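Local atomic coordinates of putative isomerase (Streptomyces coelicolor A3, PDB entry 2OQH), a protein that is an enolase-superfamily protein that probably dehydrates D-glucarate to 5-dehydro-4-deoxy-D-glucarate. Residues M84-F87 with G93-A96; R136-G141 with A152-R157; A176-I181 with A200-P205; V227-M232 with N246-R251. All blocks are in the same frame, centred on the assembly; numbering follows the deposited sequence.

Interaction 1. Residues M84-F87 with G93-A96; sequences MVPF and GYAA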
loop_
_atom_site.group_PDB
_atom_site.type_symbol
_atom_site.label_atom_id
_atom_site.label_comp_id
_atom_site.label_asym_id
_atom_site.label_seq_id
_atom_site.Cartn_x
_atom_site.Cartn_y
_atom_site.Cartn_z
HETATM N N MSE A 84 14.060 -16.284 -7.550
HETATM C CA MSE A 84 14.580 -16.772 -6.286
HETATM C C MSE A 84 15.004 -15.645 -5.352
HETATM O O MSE A 84 15.281 -15.882 -4.175
HETATM C CB MSE A 84 15.728 -17.757 -6.519
HETATM C CG MSE A 84 15.271 -19.118 -7.069
HETATM SE SE MSE A 84 14.008 -20.068 -5.912
HETATM C CE MSE A 84 15.300 -20.744 -4.641
ATOM N N VAL A 85 15.027 -14.418 -5.864
ATOM C CA VAL A 85 15.406 -13.275 -5.042
ATOM C C VAL A 85 14.504 -13.145 -3.806
ATOM O O VAL A 85 14.998 -12.966 -2.694
ATOM C CB VAL A 85 15.364 -11.960 -5.863
ATOM C CG1 VAL A 85 15.557 -10.757 -4.956
ATOM C CG2 VAL A 85 16.455 -11.988 -6.923
ATOM N N PRO A 86 13.169 -13.243 -3.982
ATOM C CA PRO A 86 12.296 -13.125 -2.812
ATOM C C PRO A 86 12.483 -14.300 -1.857
ATOM O O PRO A 86 12.284 -14.169 -0.654
ATOM C CB PRO A 86 10.894 -13.099 -3.422
ATOM C CG PRO A 86 11.128 -12.539 -4.799
ATOM C CD PRO A 86 12.373 -13.273 -5.220
ATOM N N PHE A 87 12.868 -15.451 -2.401
ATOM C CA PHE A 87 13.070 -16.635 -1.578
ATOM C C PHE A 87 14.094 -16.375 -0.481
ATOM O O PHE A 87 13.939 -16.845 0.642
ATOM C CB PHE A 87 13.538 -17.819 -2.433
ATOM C CG PHE A 87 13.742 -19.094 -1.646
ATOM C CD1 PHE A 87 12.658 -19.757 -1.067
ATOM C CD2 PHE A 87 15.018 -19.622 -1.471
ATOM C CE1 PHE A 87 12.846 -20.940 -0.319
ATOM C CE2 PHE A 87 15.219 -20.798 -0.730
ATOM C CZ PHE A 87 14.129 -21.454 -0.156
ATOM N N GLY A 93 13.079 -8.277 -0.964
ATOM C CA GLY A 93 13.313 -8.785 -2.305
ATOM C C GLY A 93 12.185 -8.366 -3.237
ATOM O O GLY A 93 12.423 -7.855 -4.334
ATOM N N TYR A 94 10.946 -8.587 -2.806
ATOM C CA TYR A 94 9.793 -8.200 -3.612
ATOM C C TYR A 94 9.806 -6.691 -3.848
ATOM O O TYR A 94 9.516 -6.229 -4.947
ATOM C CB TYR A 94 8.485 -8.586 -2.912
ATOM C CG TYR A 94 8.148 -10.059 -2.981
ATOM C CD1 TYR A 94 7.821 -10.669 -4.192
ATOM C CD2 TYR A 94 8.141 -10.839 -1.835
ATOM C CE1 TYR A 94 7.487 -12.028 -4.256
ATOM C CE2 TYR A 94 7.812 -12.200 -1.883
ATOM C CZ TYR A 94 7.487 -12.789 -3.095
ATOM O OH TYR A 94 7.181 -14.135 -3.132
ATOM N N ALA A 95 10.138 -5.934 -2.804
ATOM C CA ALA A 95 10.181 -4.474 -2.886
ATOM C C ALA A 95 11.245 -3.969 -3.860
ATOM O O ALA A 95 11.031 -2.975 -4.552
ATOM C CB ALA A 95 10.420 -3.883 -1.502
ATOM N N ALA A 96 12.393 -4.640 -3.905
ATOM C CA ALA A 96 13.465 -4.240 -4.819
ATOM C C ALA A 96 12.979 -4.487 -6.241
ATOM O O ALA A 96 13.080 -3.619 -7.114
ATOM C CB ALA A 96 14.723 -5.045 -4.544
#
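The backbones of Pro86 and Gly93 come within 4.5 Å of each other, measured between their CA atoms, a spacing far too small for residues seven positions apart in a straight helix. The chain must therefore bend sharply between them, so that the helical turn 85-87 lies against the turn 93-96. Gly93, with no side chain on the near side, allows this approach: Val85 CG1 rests 4.0 Å from Gly93 CA. The principal side-chain contact is a CH-pi interaction. Pro86 CB sits over one face of the Tyr94 ring, 3.5 Å from its centroid and 15° off the normal, displaced toward the rim on the CZ side. Pro86 CG lies near the CE1-CD1 rim of the same face, 3.7 Å from Tyr94 CE1. Tyr94 presents this face because its CG lies anti to its own carbonyl carbon (chi1 -76°), which swings the ring back over the preceding turn. Beyond the pair, Val85 touches Ile59 of helix 54-63, and both Val85 and Pro86 touch Ile97. Proline over tyrosine and a close backbone approach at glycine thus pack a bent helix of the N-terminal domain of the mandelate racemase and muconate lactonizing enzyme family.

Interaction 2. Residues R136-G141 with A152-R157; sequences RADAPG and AEHAVR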
loop_
_atom_site.group_PDB
_atom_site.type_symbol
_atom_site.label_atom_id
_atom_site.label_comp_id
_atom_site.label_asym_id
_atom_site.label_seq_id
_atom_site.Cartn_x
_atom_site.Cartn_y
_atom_site.Cartn_z
ATOM N N ARG A 136 -3.071 5.735 19.042
ATOM C CA ARG A 136 -3.153 6.270 20.395
ATOM C C ARG A 136 -2.175 7.431 20.544
ATOM O O ARG A 136 -2.329 8.281 21.428
ATOM C CB ARG A 136 -2.834 5.182 21.419
ATOM C CG ARG A 136 -3.853 4.060 21.421
ATOM C CD ARG A 136 -3.635 3.101 22.573
ATOM N NE ARG A 136 -4.682 2.085 22.604
ATOM C CZ ARG A 136 -4.953 1.321 23.655
ATOM N NH1 ARG A 136 -4.250 1.453 24.772
ATOM N NH2 ARG A 136 -5.927 0.427 23.590
ATOM N N ALA A 137 -1.177 7.470 19.669
ATOM C CA ALA A 137 -0.183 8.533 19.708
ATOM C C ALA A 137 -0.814 9.880 19.398
ATOM O O ALA A 137 -0.135 10.904 19.464
ATOM C CB ALA A 137 0.936 8.248 18.713
ATOM N N ASP A 138 -2.101 9.888 19.049
ATOM C CA ASP A 138 -2.787 11.143 18.740
ATOM C C ASP A 138 -3.414 11.765 19.984
ATOM O O ASP A 138 -3.903 12.888 19.940
ATOM C CB ASP A 138 -3.880 10.935 17.682
ATOM C CG ASP A 138 -3.315 10.681 16.294
ATOM O OD1 ASP A 138 -2.326 11.350 15.926
ATOM O OD2 ASP A 138 -3.869 9.829 15.562
ATOM N N ALA A 139 -3.409 11.025 21.089
ATOM C CA ALA A 139 -3.970 11.513 22.344
ATOM C C ALA A 139 -2.953 11.310 23.461
ATOM O O ALA A 139 -3.195 10.559 24.402
ATOM C CB ALA A 139 -5.254 10.768 22.664
ATOM N N PRO A 140 -1.797 11.982 23.366
ATOM C CA PRO A 140 -0.722 11.885 24.357
ATOM C C PRO A 140 -1.161 12.099 25.804
ATOM O O PRO A 140 -0.774 11.339 26.691
ATOM C CB PRO A 140 0.272 12.947 23.886
ATOM C CG PRO A 140 0.102 12.907 22.397
ATOM C CD PRO A 140 -1.405 12.896 22.275
ATOM N N GLY A 141 -1.984 13.115 26.042
ATOM C CA GLY A 141 -2.419 13.391 27.403
ATOM C C GLY A 141 -3.454 12.449 27.998
ATOM O O GLY A 141 -3.477 12.229 29.215
ATOM N N ALA A 152 -12.093 9.709 19.843
ATOM C CA ALA A 152 -13.319 10.009 19.108
ATOM C C ALA A 152 -13.326 11.466 18.643
ATOM O O ALA A 152 -13.710 11.765 17.512
ATOM C CB ALA A 152 -14.529 9.727 19.985
ATOM N N GLU A 153 -12.908 12.373 19.525
ATOM C CA GLU A 153 -12.843 13.792 19.182
ATOM C C GLU A 153 -11.843 13.992 18.049
ATOM O O GLU A 153 -12.119 14.700 17.085
ATOM C CB GLU A 153 -12.408 14.615 20.394
ATOM C CG GLU A 153 -13.550 15.045 21.295
ATOM C CD GLU A 153 -13.057 15.608 22.612
ATOM O OE1 GLU A 153 -12.134 16.456 22.601
ATOM O OE2 GLU A 153 -13.596 15.199 23.661
ATOM N N HIS A 154 -10.678 13.363 18.174
ATOM C CA HIS A 154 -9.652 13.477 17.146
ATOM C C HIS A 154 -10.158 12.908 15.828
ATOM O O HIS A 154 -9.913 13.472 14.766
ATOM C CB HIS A 154 -8.388 12.725 17.554
ATOM C CG HIS A 154 -7.282 12.839 16.554
ATOM N ND1 HIS A 154 -6.658 14.035 16.273
ATOM C CD2 HIS A 154 -6.707 11.915 15.750
ATOM C CE1 HIS A 154 -5.743 13.842 15.337
ATOM N NE2 HIS A 154 -5.753 12.564 15.004
ATOM N N ALA A 155 -10.863 11.783 15.908
ATOM C CA ALA A 155 -11.410 11.134 14.729
ATOM C C ALA A 155 -12.353 12.092 14.014
ATOM O O ALA A 155 -12.248 12.299 12.803
ATOM C CB ALA A 155 -12.152 9.853 15.131
ATOM N N VAL A 156 -13.272 12.686 14.767
ATOM C CA VAL A 156 -14.220 13.622 14.184
ATOM C C VAL A 156 -13.512 14.796 13.500
ATOM O O VAL A 156 -13.943 15.242 12.437
ATOM C CB VAL A 156 -15.193 14.163 15.250
ATOM C CG1 VAL A 156 -16.084 15.237 14.651
ATOM C CG2 VAL A 156 -16.042 13.017 15.792
ATOM N N ARG A 157 -12.429 15.277 14.106
ATOM C CA ARG A 157 -11.651 16.397 13.566
ATOM C C ARG A 157 -11.024 16.027 12.228
ATOM O O ARG A 157 -11.134 16.772 11.250
ATOM C CB ARG A 157 -10.527 16.799 14.536
ATOM C CG ARG A 157 -10.987 17.430 15.841
ATOM C CD ARG A 157 -11.632 18.804 15.628
ATOM N NE ARG A 157 -12.991 18.849 16.179
ATOM C CZ ARG A 157 -13.817 19.890 16.076
ATOM N NH1 ARG A 157 -13.428 20.995 15.437
ATOM N NH2 ARG A 157 -15.041 19.826 16.599
#
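Asp138 lays its methylene group over one face of the His154 imidazole. Asp138 CB stands 3.8 Å from the ring centroid, 24° off the normal, a CH-pi contact displaced toward the CD2 and NE2 rim. From there the carboxylate leans outward past that rim while remaining above the plane, with Asp138 CG 3.3 Å from His154 NE2. Carboxylate and ring are inclined by 36°, neither stacked flat nor perpendicular, and the two side chains as a whole cross at about a right angle. The histidine reaches over because its CG is anti to the backbone N (chi1 -178°), extending the ring away from its helix toward the loop. The backbones can accordingly stay well apart: even the closest CA atoms, those of Asp138 and His154, are 7.4 Å from each other.

What fixes the aspartate is a bond made locally, for Asp138 OD2 accepts a hydrogen bond from the backbone N of Thr135, just before the short 3-10 turn 136-138. This turn is closed by its own backbone bond from Ala139 N to Arg136 O. The contact is a small one near the surface, and it joins two successive elements of the barrel domain. Strand 127-134 runs into the loop that carries Asp138, and helix 147-162 then brings His154 back beside it, while Ala139 touches Leu147, Ala150 and Met151, and Ala152, Ala155 and Val156 of the same helix pack against helix 175-188.

Interaction 3. Residues A176-I181 with A200-P205; sequences AGDVAI and AAWSVP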
loop_
_atom_site.group_PDB
_atom_site.type_symbol
_atom_site.label_atom_id
_atom_site.label_comp_id
_atom_site.label_asym_id
_atom_site.label_seq_id
_atom_site.Cartn_x
_atom_site.Cartn_y
_atom_site.Cartn_z
ATOM N N ALA A 176 -9.054 -4.830 25.033
ATOM C CA ALA A 176 -10.138 -4.119 25.704
ATOM C C ALA A 176 -10.098 -2.632 25.393
ATOM O O ALA A 176 -11.128 -2.018 25.154
ATOM C CB ALA A 176 -10.069 -4.344 27.221
ATOM N N GLY A 177 -8.902 -2.063 25.381
ATOM C CA GLY A 177 -8.765 -0.643 25.102
ATOM C C GLY A 177 -9.105 -0.290 23.670
ATOM O O GLY A 177 -9.729 0.744 23.405
ATOM N N ASP A 178 -8.690 -1.140 22.736
ATOM C CA ASP A 178 -8.980 -0.891 21.330
ATOM C C ASP A 178 -10.490 -0.892 21.144
ATOM O O ASP A 178 -11.055 0.008 20.514
ATOM C CB ASP A 178 -8.355 -1.970 20.441
ATOM C CG ASP A 178 -6.840 -1.993 20.518
ATOM O OD1 ASP A 178 -6.233 -0.956 20.866
ATOM O OD2 ASP A 178 -6.248 -3.054 20.216
ATOM N N VAL A 179 -11.144 -1.902 21.706
ATOM C CA VAL A 179 -12.594 -2.019 21.602
ATOM C C VAL A 179 -13.278 -0.774 22.176
ATOM O O VAL A 179 -14.230 -0.253 21.589
ATOM C CB VAL A 179 -13.101 -3.275 22.351
ATOM C CG1 VAL A 179 -14.614 -3.387 22.230
ATOM C CG2 VAL A 179 -12.427 -4.520 21.786
ATOM N N ALA A 180 -12.785 -0.300 23.321
ATOM C CA ALA A 180 -13.352 0.885 23.967
ATOM C C ALA A 180 -13.255 2.080 23.023
ATOM O O ALA A 180 -14.196 2.857 22.894
ATOM C CB ALA A 180 -12.606 1.180 25.268
ATOM N N ILE A 181 -12.110 2.214 22.368
ATOM C CA ILE A 181 -11.882 3.304 21.428
ATOM C C ILE A 181 -12.834 3.228 20.244
ATOM O O ILE A 181 -13.477 4.219 19.887
ATOM C CB ILE A 181 -10.435 3.277 20.893
ATOM C CG1 ILE A 181 -9.468 3.627 22.019
ATOM C CG2 ILE A 181 -10.280 4.239 19.723
ATOM C CD1 ILE A 181 -8.028 3.485 21.634
ATOM N N ALA A 200 -1.614 -8.112 13.905
ATOM C CA ALA A 200 -1.407 -9.446 14.439
ATOM C C ALA A 200 -0.895 -9.459 15.869
ATOM O O ALA A 200 -0.171 -10.371 16.257
ATOM C CB ALA A 200 -0.447 -10.215 13.535
ATOM N N ALA A 201 -1.284 -8.459 16.656
ATOM C CA ALA A 201 -0.841 -8.388 18.045
ATOM C C ALA A 201 -1.752 -9.132 19.024
ATOM O O ALA A 201 -1.354 -9.388 20.156
ATOM C CB ALA A 201 -0.696 -6.927 18.480
ATOM N N TRP A 202 -2.965 -9.482 18.606
ATOM C CA TRP A 202 -3.870 -10.202 19.504
ATOM C C TRP A 202 -3.757 -11.711 19.340
ATOM O O TRP A 202 -3.486 -12.210 18.245
ATOM C CB TRP A 202 -5.333 -9.846 19.245
ATOM C CG TRP A 202 -5.706 -8.401 19.330
ATOM C CD1 TRP A 202 -5.011 -7.398 19.936
ATOM C CD2 TRP A 202 -6.920 -7.819 18.850
ATOM N NE1 TRP A 202 -5.721 -6.222 19.866
ATOM C CE2 TRP A 202 -6.900 -6.455 19.205
ATOM C CE3 TRP A 202 -8.030 -8.323 18.154
ATOM C CZ2 TRP A 202 -7.949 -5.585 18.891
ATOM C CZ3 TRP A 202 -9.081 -7.453 17.839
ATOM C CH2 TRP A 202 -9.030 -6.101 18.208
ATOM N N SER A 203 -3.992 -12.434 20.430
ATOM C CA SER A 203 -3.965 -13.892 20.399
ATOM C C SER A 203 -5.283 -14.299 19.751
ATOM O O SER A 203 -6.192 -13.480 19.632
ATOM C CB SER A 203 -3.907 -14.458 21.814
ATOM O OG SER A 203 -5.113 -14.200 22.514
ATOM N N VAL A 204 -5.401 -15.554 19.334
ATOM C CA VAL A 204 -6.646 -15.980 18.715
ATOM C C VAL A 204 -7.833 -15.876 19.678
ATOM O O VAL A 204 -8.891 -15.366 19.302
ATOM C CB VAL A 204 -6.544 -17.414 18.164
ATOM C CG1 VAL A 204 -7.862 -17.809 17.528
ATOM C CG2 VAL A 204 -5.423 -17.488 17.127
ATOM N N PRO A 205 -7.675 -16.360 20.929
ATOM C CA PRO A 205 -8.770 -16.288 21.905
ATOM C C PRO A 205 -9.204 -14.846 22.175
ATOM O O PRO A 205 -10.392 -14.572 22.324
ATOM C CB PRO A 205 -8.174 -16.952 23.152
ATOM C CG PRO A 205 -7.230 -17.959 22.574
ATOM C CD PRO A 205 -6.556 -17.155 21.470
#
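Asp178 OD2 receives the indole N-H of Trp202 in a hydrogen bond of 3.2 Å from NE1. The bond is bent within the indole plane, 136° at the hydrogen, and the oxygen lies at the ring edge. The same oxygen also lies beside the six-membered ring, 3.3 Å from Trp202 CZ2. Carboxylate and indole are nearly coplanar, 24° apart, and NE1 approaches OD2 nearly along its C-O axis. The bend is consistent with a shared N-H, since NE1 also donates to the backbone O of Thr172, while Thr172 N gives a second hydrogen bond to Asp178 OD2. The backbone of Thr172 is thus bonded to both partners. Such a buried polar cluster ties together consecutive beta-alpha units of the enolase-type TIM barrel, since Asp178 rides on helix 175-188, after strand 166-170, and Trp202 occupies the loop between strand 193-197 and helix 204-214. The other carboxylate oxygen, OD1, forms a salt bridge with Arg136 NH2, which would be expected to stabilise the ionised acid. Farther out, a backbone bond to Pro225 holds Trp202, and its side chain packs on Ser207 and Ala210. Next to it, Ser203 is the N-cap of helix 204-214; its side chain caps a backbone N there, and OG is hydrogen-bonded to Asp206 OD2.

Interaction 4. Residues V227-M232 with N246-R251; sequences VGIEGM and NMCVVR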
loop_
_atom_site.group_PDB
_atom_site.type_symbol
_atom_site.label_atom_id
_atom_site.label_comp_id
_atom_site.label_asym_id
_atom_site.label_seq_id
_atom_site.Cartn_x
_atom_site.Cartn_y
_atom_site.Cartn_z
ATOM N N VAL A 227 -1.902 -13.684 14.195
ATOM C CA VAL A 227 -0.903 -14.205 13.266
ATOM C C VAL A 227 -1.293 -15.499 12.557
ATOM O O VAL A 227 -2.011 -16.324 13.106
ATOM C CB VAL A 227 0.436 -14.487 13.991
ATOM C CG1 VAL A 227 0.946 -13.232 14.667
ATOM C CG2 VAL A 227 0.243 -15.579 15.016
ATOM N N GLY A 228 -0.803 -15.651 11.328
ATOM C CA GLY A 228 -1.020 -16.859 10.550
ATOM C C GLY A 228 -2.372 -17.198 9.952
ATOM O O GLY A 228 -3.423 -16.799 10.449
ATOM N N ILE A 229 -2.320 -17.968 8.873
ATOM C CA ILE A 229 -3.515 -18.414 8.177
ATOM C C ILE A 229 -4.361 -19.241 9.139
ATOM O O ILE A 229 -5.588 -19.132 9.143
ATOM C CB ILE A 229 -3.151 -19.281 6.950
ATOM C CG1 ILE A 229 -2.507 -18.406 5.871
ATOM C CG2 ILE A 229 -4.389 -19.974 6.401
ATOM C CD1 ILE A 229 -2.002 -19.191 4.673
ATOM N N GLU A 230 -3.700 -20.059 9.954
ATOM C CA GLU A 230 -4.399 -20.905 10.922
ATOM C C GLU A 230 -5.214 -20.065 11.901
ATOM O O GLU A 230 -6.415 -20.276 12.060
ATOM C CB GLU A 230 -3.403 -21.773 11.704
ATOM C CG GLU A 230 -4.009 -22.550 12.896
ATOM C CD GLU A 230 -5.185 -23.453 12.506
ATOM O OE1 GLU A 230 -5.198 -23.963 11.365
ATOM O OE2 GLU A 230 -6.092 -23.668 13.346
ATOM N N GLY A 231 -4.553 -19.122 12.560
ATOM C CA GLY A 231 -5.242 -18.277 13.515
ATOM C C GLY A 231 -6.367 -17.482 12.873
ATOM O O GLY A 231 -7.464 -17.414 13.411
HETATM N N MSE A 232 -6.090 -16.883 11.717
HETATM C CA MSE A 232 -7.089 -16.080 11.013
HETATM C C MSE A 232 -8.325 -16.893 10.625
HETATM O O MSE A 232 -9.450 -16.397 10.712
HETATM C CB MSE A 232 -6.469 -15.437 9.767
HETATM C CG MSE A 232 -5.449 -14.333 10.072
HETATM SE SE MSE A 232 -6.280 -12.690 10.736
HETATM C CE MSE A 232 -6.675 -11.911 9.012
ATOM N N ASN A 246 -2.834 -8.459 5.173
ATOM C CA ASN A 246 -1.743 -8.023 4.312
ATOM C C ASN A 246 -0.510 -8.568 5.013
ATOM O O ASN A 246 0.597 -8.082 4.824
ATOM C CB ASN A 246 -1.683 -6.492 4.148
ATOM C CG ASN A 246 -1.379 -5.757 5.438
ATOM O OD1 ASN A 246 -0.339 -5.957 6.060
ATOM N ND2 ASN A 246 -2.292 -4.884 5.839
HETATM N N MSE A 247 -0.741 -9.602 5.825
HETATM C CA MSE A 247 0.309 -10.274 6.584
HETATM C C MSE A 247 0.316 -11.806 6.485
HETATM O O MSE A 247 1.389 -12.406 6.501
HETATM C CB MSE A 247 0.235 -9.885 8.062
HETATM C CG MSE A 247 0.636 -8.443 8.352
HETATM SE SE MSE A 247 0.491 -7.991 10.236
HETATM C CE MSE A 247 2.008 -8.971 10.898
ATOM N N CYS A 248 -0.850 -12.448 6.398
ATOM C CA CYS A 248 -0.858 -13.912 6.314
ATOM C C CYS A 248 -0.972 -14.427 4.872
ATOM O O CYS A 248 -0.798 -15.618 4.617
ATOM C CB CYS A 248 -1.960 -14.516 7.202
ATOM S SG CYS A 248 -3.644 -14.405 6.596
ATOM N N VAL A 249 -1.265 -13.519 3.942
ATOM C CA VAL A 249 -1.344 -13.835 2.516
ATOM C C VAL A 249 -0.628 -12.674 1.834
ATOM O O VAL A 249 -1.248 -11.652 1.541
ATOM C CB VAL A 249 -2.797 -13.889 1.994
ATOM C CG1 VAL A 249 -2.790 -14.058 0.475
ATOM C CG2 VAL A 249 -3.553 -15.039 2.645
ATOM N N VAL A 250 0.676 -12.829 1.596
ATOM C CA VAL A 250 1.477 -11.769 0.977
ATOM C C VAL A 250 2.221 -12.203 -0.286
ATOM O O VAL A 250 3.119 -11.512 -0.762
ATOM C CB VAL A 250 2.510 -11.204 1.983
ATOM C CG1 VAL A 250 1.798 -10.742 3.248
ATOM C CG2 VAL A 250 3.554 -12.261 2.323
ATOM N N ARG A 251 1.834 -13.352 -0.820
ATOM C CA ARG A 251 2.436 -13.901 -2.025
ATOM C C ARG A 251 1.495 -14.987 -2.516
ATOM O O ARG A 251 0.784 -15.592 -1.722
ATOM C CB ARG A 251 3.813 -14.496 -1.712
ATOM C CG ARG A 251 3.791 -15.609 -0.687
ATOM C CD ARG A 251 5.193 -16.133 -0.386
ATOM N NE ARG A 251 5.102 -17.370 0.383
ATOM C CZ ARG A 251 6.006 -18.351 0.356
ATOM N NH1 ARG A 251 7.090 -18.251 -0.402
ATOM N NH2 ARG A 251 5.807 -19.449 1.079
#
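Gly228 opens the contact by laying its backbone against Cys248: the two CA atoms are 5.2 Å apart, and Cys248 CB comes within 3.9 Å of Gly228 C. Both segments follow neighbouring parallel strands of the enolase-type TIM barrel. Segment 227-232 comes after strand 221-223 and leads into helix 228-238, whereas 246-251 is the irregular loop between strand 243-245 and helix 252-260. At Gly228 the backbone takes a positive phi of 72°.

Ile229 is next, and it offers the longer of its branches. Its CG1 lies anti to the carbonyl carbon (chi1 -70°) and runs alongside the cysteine backbone, 3.5 Å from Cys248 O, with CD1 a little farther from the same oxygen. CG1 also makes an apolar contact with Cys248 CB at 4.1 Å. Beyond the loop, Ile229 touches Ala263.

One turn later comes Met232, a selenomethionine, whose backbone N bonds to Gly228 O at 3.0 Å. Its chain is bent at both chi2 and chi3, and it packs on Leu243 and Thr245 of strand 243-245 and on Pro225. Cys248 is thus met by Gly228, Ile229 and, a turn farther on, Met232. The loop that presents it is held at its base by Thr245 OG1, which is hydrogen-bonded to the backbone N of both Met247 and Cys248. Cys248 directs its CB toward segment 227-232, and its SG lies 3.9 Å from Met232 CG.

The four contacts follow one another along the chain without overlapping. Interaction 1 belongs to the N-terminal domain, whereas the other three sit on the loops and helices of the barrel. Interactions 2 and 3 lie with centres 18 Å apart and are joined directly by the arginine-aspartate salt bridge. Interactions 3 and 4, 17 Å between centres, meet where Ala200 packs against Val227 and Met247. The centres of interactions 1 and 2 are 38 Å apart, across the centre of the chain, yet interaction 1 reaches interaction 4 through Tyr94 OH and Arg251 CB. Local contacts therefore connect successive barrel units and, through interactions 1 and 4, the two domains as well.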